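Local coordinates for hypothetical protein (Bacteroides caccae, PDB 4M8R) that is of unknown function but joins an N-terminal immunoglobulin-like domain to a WD40-like beta-propeller domain, at residues A[118-123]-A[129-134]; A[373-378]-A[406-411]; A[150-155]-A[184-189]. One frame throughout, in Å; residues are numbered along the deposited sequence.

In the fold
Following the chain from the N terminus, interaction 1 comes first: 118-123 and 129-134 pair as a hairpin and close a short loop; both strands lie in the four-stranded sheet that also holds strand 419-422. Interaction 3 follows, closing a longer loop between 150-155 and 184-189, the margins of the next four-stranded sheet. Interaction 2 comes last, joining 373-378 to 406-411 at the margins of the sheet formed by strands 368-373, 381-387, 394-399 and 404-407. The loops run in series; none nests or crosses. Interaction 1 is the meeting point: L411 of interaction 2 packs on L119, A132 and Y133, while V155 of interaction 3 touches I122. Interactions 2 and 3 do not touch.

Interaction 1 (A[118-123]-A[129-134]); sequences RLYGIN and IERAYA
L119 and Y133 pair at the open end of an antiparallel beta hairpin with a classic beta bulge, in a four-stranded sheet where the C-terminal strand 419-422 lies along 118-123, consistent with the Velcro closure of a propeller. L119 stands opposite two residues, A132 and Y133, and its O takes two backbone bonds, from A132 N at 2.7 Å and Y133 N at 3.1 Å. L119 N returns a bond to Y133 O, and beyond the bulge G121 and E130 bond in both directions, G121 N to E130 O at 2.7 Å. Y120 brings CE2 to 4.0 Å from R131 CB, while its ring also stacks with F181. Next to it, I122 and I129 run alongside each other, CD1 against CD1. R118, with CG beside the backbone N (chi1 -60°) and its chain extended to NE, lays CG 3.9 Å from A134 CB. Its NE pairs with D116, although its NH1 sits 3.8 Å from R131 NH1. With a serine here, D116 would probably lose its cationic mate and the A134 methyl the chain beside it. D116 probably offsets part of the positive charge where R118 and R131 come close.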
loop_
_atom_site.group_PDB
_atom_site.type_symbol
_atom_site.label_atom_id
_atom_site.label_comp_id
_atom_site.label_asym_id
_atom_site.label_seq_id
_atom_site.Cartn_x
_atom_site.Cartn_y
_atom_site.Cartn_z
ATOM N N ARG A 118 14.152 -9.382 -18.833
ATOM C CA ARG A 118 14.978 -9.797 -19.964
ATOM C C ARG A 118 15.967 -10.864 -19.506
ATOM O O ARG A 118 16.405 -10.861 -18.354
ATOM C CB ARG A 118 15.721 -8.585 -20.528
ATOM C CG ARG A 118 14.784 -7.488 -21.016
ATOM C CD ARG A 118 15.500 -6.238 -21.492
ATOM N NE ARG A 118 14.538 -5.229 -21.925
ATOM C CZ ARG A 118 14.856 -4.013 -22.369
ATOM N NH1 ARG A 118 16.126 -3.635 -22.459
ATOM N NH2 ARG A 118 13.896 -3.169 -22.734
ATOM N N LEU A 119 16.301 -11.785 -20.402
ATOM C CA LEU A 119 17.190 -12.892 -20.070
ATOM C C LEU A 119 18.605 -12.591 -20.560
ATOM O O LEU A 119 18.799 -12.215 -21.722
ATOM C CB LEU A 119 16.678 -14.184 -20.703
ATOM C CG LEU A 119 17.360 -15.467 -20.243
ATOM C CD1 LEU A 119 17.059 -15.766 -18.783
ATOM C CD2 LEU A 119 16.923 -16.621 -21.130
ATOM N N TYR A 120 19.582 -12.765 -19.671
ATOM C CA TYR A 120 20.980 -12.473 -19.969
ATOM C C TYR A 120 21.836 -13.711 -19.749
ATOM O O TYR A 120 21.643 -14.433 -18.777
ATOM C CB TYR A 120 21.489 -11.347 -19.070
ATOM C CG TYR A 120 20.723 -10.053 -19.197
ATOM C CD1 TYR A 120 19.542 -9.849 -18.493
ATOM C CD2 TYR A 120 21.182 -9.028 -20.021
ATOM C CE1 TYR A 120 18.835 -8.666 -18.609
ATOM C CE2 TYR A 120 20.482 -7.839 -20.144
ATOM C CZ TYR A 120 19.308 -7.663 -19.437
ATOM O OH TYR A 120 18.612 -6.481 -19.556
ATOM N N GLY A 121 22.786 -13.947 -20.648
ATOM C CA GLY A 121 23.707 -15.078 -20.536
ATOM C C GLY A 121 25.142 -14.631 -20.314
ATOM O O GLY A 121 25.555 -13.578 -20.808
ATOM N N ILE A 122 25.905 -15.443 -19.586
ATOM C CA ILE A 122 27.332 -15.189 -19.373
ATOM C C ILE A 122 28.142 -15.873 -20.476
ATOM O O ILE A 122 28.151 -17.102 -20.568
ATOM C CB ILE A 122 27.833 -15.736 -18.015
ATOM C CG1 ILE A 122 26.851 -15.419 -16.880
ATOM C CG2 ILE A 122 29.215 -15.180 -17.697
ATOM C CD1 ILE A 122 26.593 -13.949 -16.662
ATOM N N ASN A 123 28.815 -15.081 -21.310
ATOM C CA ASN A 123 29.669 -15.625 -22.362
ATOM C C ASN A 123 31.113 -15.717 -21.872
ATOM O O ASN A 123 31.822 -14.711 -21.809
ATOM C CB ASN A 123 29.586 -14.764 -23.622
ATOM C CG ASN A 123 30.242 -15.418 -24.819
ATOM O OD1 ASN A 123 31.349 -15.051 -25.211
ATOM N ND2 ASN A 123 29.571 -16.409 -25.396
ATOM N N ILE A 129 28.612 -10.184 -20.736
ATOM C CA ILE A 129 27.205 -10.434 -20.443
ATOM C C ILE A 129 26.433 -10.129 -21.717
ATOM O O ILE A 129 26.576 -9.045 -22.273
ATOM C CB ILE A 129 26.674 -9.500 -19.340
ATOM C CG1 ILE A 129 27.535 -9.595 -18.079
ATOM C CG2 ILE A 129 25.218 -9.818 -19.019
ATOM C CD1 ILE A 129 27.540 -10.963 -17.442
ATOM N N GLU A 130 25.624 -11.079 -22.174
ATOM C CA GLU A 130 24.860 -10.914 -23.409
ATOM C C GLU A 130 23.370 -10.965 -23.130
ATOM O O GLU A 130 22.916 -11.815 -22.367
ATOM C CB GLU A 130 25.212 -12.026 -24.405
ATOM C CG GLU A 130 26.582 -11.884 -25.054
ATOM C CD GLU A 130 26.878 -12.967 -26.078
ATOM O OE1 GLU A 130 26.087 -13.930 -26.203
ATOM O OE2 GLU A 130 27.919 -12.854 -26.761
ATOM N N ARG A 131 22.606 -10.075 -23.759
ATOM C CA ARG A 131 21.150 -10.154 -23.686
ATOM C C ARG A 131 20.665 -11.244 -24.624
ATOM O O ARG A 131 20.762 -11.100 -25.835
ATOM C CB ARG A 131 20.501 -8.829 -24.058
ATOM C CG ARG A 131 18.987 -8.837 -23.902
ATOM C CD ARG A 131 18.418 -7.450 -24.106
ATOM N NE ARG A 131 18.613 -7.014 -25.484
ATOM C CZ ARG A 131 18.776 -5.750 -25.870
ATOM N NH1 ARG A 131 18.782 -4.756 -24.982
ATOM N NH2 ARG A 131 18.944 -5.479 -27.162
ATOM N N ALA A 132 20.152 -12.332 -24.059
ATOM C CA ALA A 132 19.759 -13.504 -24.842
ATOM C C ALA A 132 18.312 -13.425 -25.306
ATOM O O ALA A 132 17.971 -13.942 -26.367
ATOM C CB ALA A 132 19.972 -14.774 -24.028
ATOM N N TYR A 133 17.460 -12.800 -24.496
ATOM C CA TYR A 133 16.048 -12.659 -24.834
ATOM C C TYR A 133 15.449 -11.382 -24.262
ATOM O O TYR A 133 15.700 -11.013 -23.112
ATOM C CB TYR A 133 15.247 -13.870 -24.331
ATOM C CG TYR A 133 13.750 -13.702 -24.473
ATOM C CD1 TYR A 133 13.100 -14.043 -25.650
ATOM C CD2 TYR A 133 12.986 -13.182 -23.430
ATOM C CE1 TYR A 133 11.731 -13.881 -25.786
ATOM C CE2 TYR A 133 11.619 -13.010 -23.558
ATOM C CZ TYR A 133 10.997 -13.364 -24.736
ATOM O OH TYR A 133 9.642 -13.198 -24.859
ATOM N N ALA A 134 14.655 -10.715 -25.087
ATOM C CA ALA A 134 13.776 -9.640 -24.645
ATOM C C ALA A 134 12.543 -9.717 -25.524
ATOM O O ALA A 134 12.642 -10.122 -26.680
ATOM C CB ALA A 134 14.460 -8.291 -24.788
#

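Interaction 2 (A[373-378]-A[406-411]); sequences TNRLDR and TDYTDL. With EDO (1,2-ethanediol), chain H.
R375 and Y408 meet through a single hydrogen bond although their CA atoms are 13.4 Å apart: two long side chains reach out and bridge the whole distance. In the WD40-like propeller fold, R375 belongs to the loop leaving strand 368-373 and Y408 follows strand 404-407, the two outermost strands of one four-stranded sheet, so the two side chains together link the margins of that sheet. R375 NH2 gives its hydrogen to Y408 OH over 2.9 Å at an N-H...O angle of 160°, and the oxygen lies in the guanidinium plane. The ring is turned about 31° from that plane and receives the nitrogen at its edge, where NH2 is also 3.6 Å from Y408 CE2. A bend at chi3 (-64°) in the R375 chain swings the guanidinium round to the tyrosine.

Residues R375 to R378 form a type I turn, closed by R378 N bonding to R375 O. On the other side of the contact, Y408 to L411 make a second type I turn, whose closing backbone bond is weak.

R375 has a second partner: NH1 forms a salt bridge with E135 of the second subunit, with R378 a distant second in a long, weak ion pair to the same carboxylate. The tyrosine bond probably helps fix the R375 guanidinium for this subunit contact. Y408 OH has a further, weak bond to D397, and W421 packs against both R375 and Y408. A bound 1,2-ethanediol, probably from the crystallisation liquor, lies near N374, but that contact is doubtful. Within the arginine pair, R375 NH1 lies over one face of the R378 guanidinium, 3.1 Å from its plane and nearer the rim than the centre.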
loop_
_atom_site.group_PDB
_atom_site.type_symbol
_atom_site.label_atom_id
_atom_site.label_comp_id
_atom_site.label_asym_id
_atom_site.label_seq_id
_atom_site.Cartn_x
_atom_site.Cartn_y
_atom_site.Cartn_z
ATOM N N THR A 373 16.797 -19.929 -12.920
ATOM C CA THR A 373 16.528 -18.532 -12.598
ATOM C C THR A 373 15.027 -18.235 -12.716
ATOM O O THR A 373 14.282 -19.045 -13.268
ATOM C CB THR A 373 17.379 -17.598 -13.482
ATOM O OG1 THR A 373 17.173 -16.234 -13.096
ATOM C CG2 THR A 373 17.056 -17.797 -14.966
ATOM N N ASN A 374 14.592 -17.090 -12.182
ATOM C CA ASN A 374 13.167 -16.795 -12.026
ATOM C C ASN A 374 12.762 -15.490 -12.682
ATOM O O ASN A 374 13.416 -14.469 -12.492
ATOM C CB ASN A 374 12.800 -16.698 -10.546
ATOM C CG ASN A 374 13.096 -17.969 -9.781
ATOM O OD1 ASN A 374 14.252 -18.312 -9.560
ATOM N ND2 ASN A 374 12.050 -18.663 -9.359
ATOM N N ARG A 375 11.671 -15.528 -13.438
ATOM C CA ARG A 375 11.093 -14.331 -14.021
ATOM C C ARG A 375 9.974 -13.869 -13.097
ATOM O O ARG A 375 8.925 -14.512 -13.017
ATOM C CB ARG A 375 10.548 -14.616 -15.425
ATOM C CG ARG A 375 10.500 -13.367 -16.292
ATOM C CD ARG A 375 9.390 -13.377 -17.326
ATOM N NE ARG A 375 9.532 -14.434 -18.320
ATOM C CZ ARG A 375 9.020 -14.391 -19.548
ATOM N NH1 ARG A 375 8.342 -13.329 -19.971
ATOM N NH2 ARG A 375 9.205 -15.418 -20.368
ATOM N N LEU A 376 10.197 -12.758 -12.402
ATOM C CA LEU A 376 9.320 -12.370 -11.296
ATOM C C LEU A 376 8.035 -11.639 -11.679
ATOM O O LEU A 376 7.238 -11.343 -10.800
ATOM C CB LEU A 376 10.104 -11.562 -10.259
ATOM C CG LEU A 376 11.324 -12.285 -9.672
ATOM C CD1 LEU A 376 11.995 -11.423 -8.613
ATOM C CD2 LEU A 376 10.929 -13.639 -9.098
ATOM N N ASP A 377 7.823 -11.358 -12.968
ATOM C CA ASP A 377 6.489 -10.918 -13.448
ATOM C C ASP A 377 5.577 -12.112 -13.761
ATOM O O ASP A 377 4.418 -11.939 -14.119
ATOM C CB ASP A 377 6.571 -9.949 -14.649
ATOM C CG ASP A 377 7.324 -10.522 -15.846
ATOM O OD1 ASP A 377 7.884 -11.626 -15.734
ATOM O OD2 ASP A 377 7.372 -9.852 -16.900
ATOM N N ARG A 378 6.123 -13.319 -13.641
ATOM C CA ARG A 378 5.334 -14.544 -13.618
ATOM C C ARG A 378 5.219 -14.991 -12.175
ATOM O O ARG A 378 5.981 -14.537 -11.319
ATOM C CB ARG A 378 6.019 -15.644 -14.432
ATOM C CG ARG A 378 6.181 -15.319 -15.906
ATOM C CD ARG A 378 4.829 -15.258 -16.592
ATOM N NE ARG A 378 4.941 -15.156 -18.043
ATOM C CZ ARG A 378 5.099 -14.020 -18.720
ATOM N NH1 ARG A 378 5.178 -12.842 -18.097
ATOM N NH2 ARG A 378 5.181 -14.062 -20.043
ATOM N N THR A 406 7.599 -25.851 -20.788
ATOM C CA THR A 406 7.340 -25.134 -22.034
ATOM C C THR A 406 8.654 -24.525 -22.522
ATOM O O THR A 406 9.231 -23.652 -21.867
ATOM C CB THR A 406 6.286 -24.029 -21.847
ATOM O OG1 THR A 406 5.344 -24.424 -20.844
ATOM C CG2 THR A 406 5.558 -23.765 -23.150
ATOM N N ASP A 407 9.124 -25.000 -23.668
ATOM C CA ASP A 407 10.419 -24.596 -24.200
ATOM C C ASP A 407 10.333 -23.227 -24.878
ATOM O O ASP A 407 9.329 -22.898 -25.512
ATOM C CB ASP A 407 10.929 -25.631 -25.217
ATOM C CG ASP A 407 11.054 -27.035 -24.633
ATOM O OD1 ASP A 407 11.309 -27.184 -23.417
ATOM O OD2 ASP A 407 10.903 -28.003 -25.404
ATOM N N TYR A 408 11.395 -22.439 -24.734
ATOM C CA TYR A 408 11.589 -21.230 -25.529
ATOM C C TYR A 408 12.161 -21.635 -26.885
ATOM O O TYR A 408 13.290 -22.121 -26.957
ATOM C CB TYR A 408 12.559 -20.279 -24.826
ATOM C CG TYR A 408 12.021 -19.658 -23.553
ATOM C CD1 TYR A 408 12.057 -20.348 -22.347
ATOM C CD2 TYR A 408 11.484 -18.376 -23.559
ATOM C CE1 TYR A 408 11.565 -19.781 -21.182
ATOM C CE2 TYR A 408 10.992 -17.798 -22.403
ATOM C CZ TYR A 408 11.032 -18.502 -21.218
ATOM O OH TYR A 408 10.543 -17.919 -20.076
ATOM N N THR A 409 11.393 -21.448 -27.954
ATOM C CA THR A 409 11.823 -21.876 -29.287
ATOM C C THR A 409 12.889 -20.970 -29.926
ATOM O O THR A 409 13.600 -21.402 -30.832
ATOM C CB THR A 409 10.621 -22.005 -30.245
ATOM O OG1 THR A 409 9.801 -20.836 -30.146
ATOM C CG2 THR A 409 9.793 -23.239 -29.896
ATOM N N ASP A 410 13.001 -19.727 -29.462
ATOM C CA ASP A 410 14.047 -18.817 -29.953
ATOM C C ASP A 410 15.429 -19.129 -29.390
ATOM O O ASP A 410 16.433 -18.634 -29.902
ATOM C CB ASP A 410 13.708 -17.366 -29.594
ATOM C CG ASP A 410 12.519 -16.831 -30.359
ATOM O OD1 ASP A 410 12.078 -17.479 -31.337
ATOM O OD2 ASP A 410 12.030 -15.745 -29.983
ATOM N N LEU A 411 15.479 -19.939 -28.336
ATOM C CA LEU A 411 16.681 -20.076 -27.514
ATOM C C LEU A 411 17.211 -21.519 -27.475
ATOM O O LEU A 411 17.143 -22.200 -26.443
ATOM C CB LEU A 411 16.383 -19.560 -26.101
ATOM C CG LEU A 411 15.625 -18.231 -26.011
ATOM C CD1 LEU A 411 15.377 -17.884 -24.555
ATOM C CD2 LEU A 411 16.360 -17.095 -26.711
HETATM C C1 EDO H . 17.696 -20.392 -8.043
HETATM O O1 EDO H . 18.800 -19.582 -8.458
HETATM C C2 EDO H . 16.407 -19.671 -8.409
HETATM O O2 EDO H . 15.256 -20.477 -8.123
#

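Interaction 3 (A[150-155]-A[184-189]); sequences PDFRSV and GEWKAL
The backbones at F152 and W186 stay 11.0 Å apart at their CA atoms, so the side chains alone make the contact; two residues past F152, the chain of 150-155 turns a corner at S154. It is a T-shaped pair of rings: the six-membered ring of W186 sends its edge into a face of F152, with centroids 4.8 Å apart and planes at 84°. The CZ3 end of the indole stands over the centre of the phenyl ring, 3.5 Å above its plane. From there W186 CZ3 is 3.6 Å from F152 CE1, while W186 CH2 comes to 3.8 Å from F152 CD2. The CZ3-CH2 edge therefore lies across the phenyl face, and the hydrogens of the indole carbons meet its pi cloud. In F152, CG anti to the backbone N (chi1 -159°) sends the ring toward W186, and chi2 of 42° turns its face to the indole, whereas W186 has its CG beside the backbone N and carries the benzo edge out to meet it. The five-membered ring with NE1 stays on the side nearer its own backbone.

Within the WD40-like domain this pair joins the two margins of one blade-like, four-stranded antiparallel sheet, where 153-156 and 186-188 are the outermost strands and 163-170 and 173-180 run between them. F152 stands just ahead of the first of these strands and W186 on the last, so the aromatic pair reaches over the strands between. R153, which opens the first strand, makes a salt bridge to D259. F177 and L179 of strand 173-180 also touch the indole, and H149 makes a second edge-to-face pair with W186.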
loop_
_atom_site.group_PDB
_atom_site.type_symbol
_atom_site.label_atom_id
_atom_site.label_comp_id
_atom_site.label_asym_id
_atom_site.label_seq_id
_atom_site.Cartn_x
_atom_site.Cartn_y
_atom_site.Cartn_z
ATOM N N PRO A 150 36.405 -11.079 -14.877
ATOM C CA PRO A 150 36.112 -12.194 -15.782
ATOM C C PRO A 150 35.608 -13.447 -15.075
ATOM O O PRO A 150 35.013 -14.308 -15.710
ATOM C CB PRO A 150 37.458 -12.464 -16.459
ATOM C CG PRO A 150 38.478 -11.967 -15.497
ATOM C CD PRO A 150 37.851 -10.805 -14.785
ATOM N N ASP A 151 35.843 -13.531 -13.769
ATOM C CA ASP A 151 35.412 -14.670 -12.957
ATOM C C ASP A 151 34.019 -14.471 -12.337
ATOM O O ASP A 151 33.637 -15.219 -11.433
ATOM C CB ASP A 151 36.446 -14.941 -11.851
ATOM C CG ASP A 151 36.693 -13.727 -10.950
ATOM O OD1 ASP A 151 36.601 -12.574 -11.438
ATOM O OD2 ASP A 151 36.990 -13.928 -9.754
ATOM N N PHE A 152 33.272 -13.480 -12.829
ATOM C CA PHE A 152 31.947 -13.143 -12.300
ATOM C C PHE A 152 31.086 -14.393 -12.214
ATOM O O PHE A 152 30.961 -15.141 -13.177
ATOM C CB PHE A 152 31.277 -12.082 -13.183
ATOM C CG PHE A 152 30.167 -11.307 -12.511
ATOM C CD1 PHE A 152 30.283 -10.856 -11.201
ATOM C CD2 PHE A 152 29.023 -10.967 -13.223
ATOM C CE1 PHE A 152 29.269 -10.124 -10.608
ATOM C CE2 PHE A 152 28.007 -10.228 -12.637
ATOM C CZ PHE A 152 28.131 -9.808 -11.327
ATOM N N ARG A 153 30.482 -14.594 -11.049
ATOM C CA ARG A 153 29.970 -15.895 -10.648
ATOM C C ARG A 153 28.682 -15.734 -9.850
ATOM O O ARG A 153 28.480 -14.707 -9.211
ATOM C CB ARG A 153 31.030 -16.542 -9.769
ATOM C CG ARG A 153 30.988 -18.047 -9.668
ATOM C CD ARG A 153 32.279 -18.539 -9.034
ATOM N NE ARG A 153 32.466 -17.989 -7.687
ATOM C CZ ARG A 153 32.454 -18.696 -6.555
ATOM N NH1 ARG A 153 32.274 -20.016 -6.560
ATOM N NH2 ARG A 153 32.636 -18.074 -5.397
ATOM N N SER A 154 27.825 -16.752 -9.878
ATOM C CA SER A 154 26.615 -16.776 -9.055
ATOM C C SER A 154 25.749 -15.555 -9.345
ATOM O O SER A 154 25.308 -14.846 -8.440
ATOM C CB SER A 154 26.988 -16.833 -7.571
ATOM O OG SER A 154 25.855 -17.114 -6.774
ATOM N N VAL A 155 25.508 -15.326 -10.626
ATOM C CA VAL A 155 24.915 -14.082 -11.080
ATOM C C VAL A 155 23.407 -14.067 -10.862
ATOM O O VAL A 155 22.703 -14.994 -11.255
ATOM C CB VAL A 155 25.247 -13.830 -12.556
ATOM C CG1 VAL A 155 24.646 -12.515 -13.019
ATOM C CG2 VAL A 155 26.758 -13.826 -12.743
ATOM N N GLY A 184 27.644 0.183 -17.506
ATOM C CA GLY A 184 28.619 -0.898 -17.648
ATOM C C GLY A 184 29.691 -0.882 -16.567
ATOM O O GLY A 184 30.684 -1.604 -16.666
ATOM N N GLU A 185 29.478 -0.084 -15.522
ATOM C CA GLU A 185 30.438 0.047 -14.431
ATOM C C GLU A 185 30.139 -0.921 -13.289
ATOM O O GLU A 185 28.989 -1.315 -13.069
ATOM C CB GLU A 185 30.449 1.479 -13.895
ATOM C CG GLU A 185 31.232 2.455 -14.760
ATOM C CD GLU A 185 31.140 3.888 -14.264
ATOM O OE1 GLU A 185 30.327 4.165 -13.354
ATOM O OE2 GLU A 185 31.880 4.744 -14.794
ATOM N N TRP A 186 31.194 -1.276 -12.562
ATOM C CA TRP A 186 31.114 -2.210 -11.443
ATOM C C TRP A 186 31.103 -1.453 -10.121
ATOM O O TRP A 186 31.885 -0.526 -9.937
ATOM C CB TRP A 186 32.314 -3.149 -11.472
ATOM C CG TRP A 186 32.367 -4.000 -12.685
ATOM C CD1 TRP A 186 32.992 -3.713 -13.865
ATOM C CD2 TRP A 186 31.769 -5.290 -12.851
ATOM N NE1 TRP A 186 32.819 -4.746 -14.754
ATOM C CE2 TRP A 186 32.074 -5.727 -14.153
ATOM C CE3 TRP A 186 31.005 -6.120 -12.023
ATOM C CZ2 TRP A 186 31.640 -6.954 -14.647
ATOM C CZ3 TRP A 186 30.578 -7.338 -12.514
ATOM C CH2 TRP A 186 30.895 -7.745 -13.814
ATOM N N LYS A 187 30.224 -1.856 -9.205
ATOM C CA LYS A 187 30.155 -1.261 -7.870
ATOM C C LYS A 187 30.345 -2.338 -6.817
ATOM O O LYS A 187 29.644 -3.344 -6.833
ATOM C CB LYS A 187 28.790 -0.607 -7.645
ATOM C CG LYS A 187 28.355 0.388 -8.710
ATOM C CD LYS A 187 29.282 1.586 -8.788
ATOM C CE LYS A 187 28.717 2.639 -9.730
ATOM N NZ LYS A 187 29.766 3.604 -10.155
ATOM N N ALA A 188 31.285 -2.134 -5.900
ATOM C CA ALA A 188 31.443 -3.042 -4.769
ATOM C C ALA A 188 30.241 -2.917 -3.845
ATOM O O ALA A 188 29.741 -1.813 -3.625
ATOM C CB ALA A 188 32.719 -2.737 -4.009
ATOM N N LEU A 189 29.773 -4.049 -3.319
ATOM C CA LEU A 189 28.605 -4.066 -2.442
ATOM C C LEU A 189 28.946 -4.212 -0.961
ATOM O O LEU A 189 28.130 -3.869 -0.110
ATOM C CB LEU A 189 27.636 -5.171 -2.872
ATOM C CG LEU A 189 26.968 -4.949 -4.233
ATOM C CD1 LEU A 189 26.092 -6.137 -4.596
ATOM C CD2 LEU A 189 26.150 -3.669 -4.253
#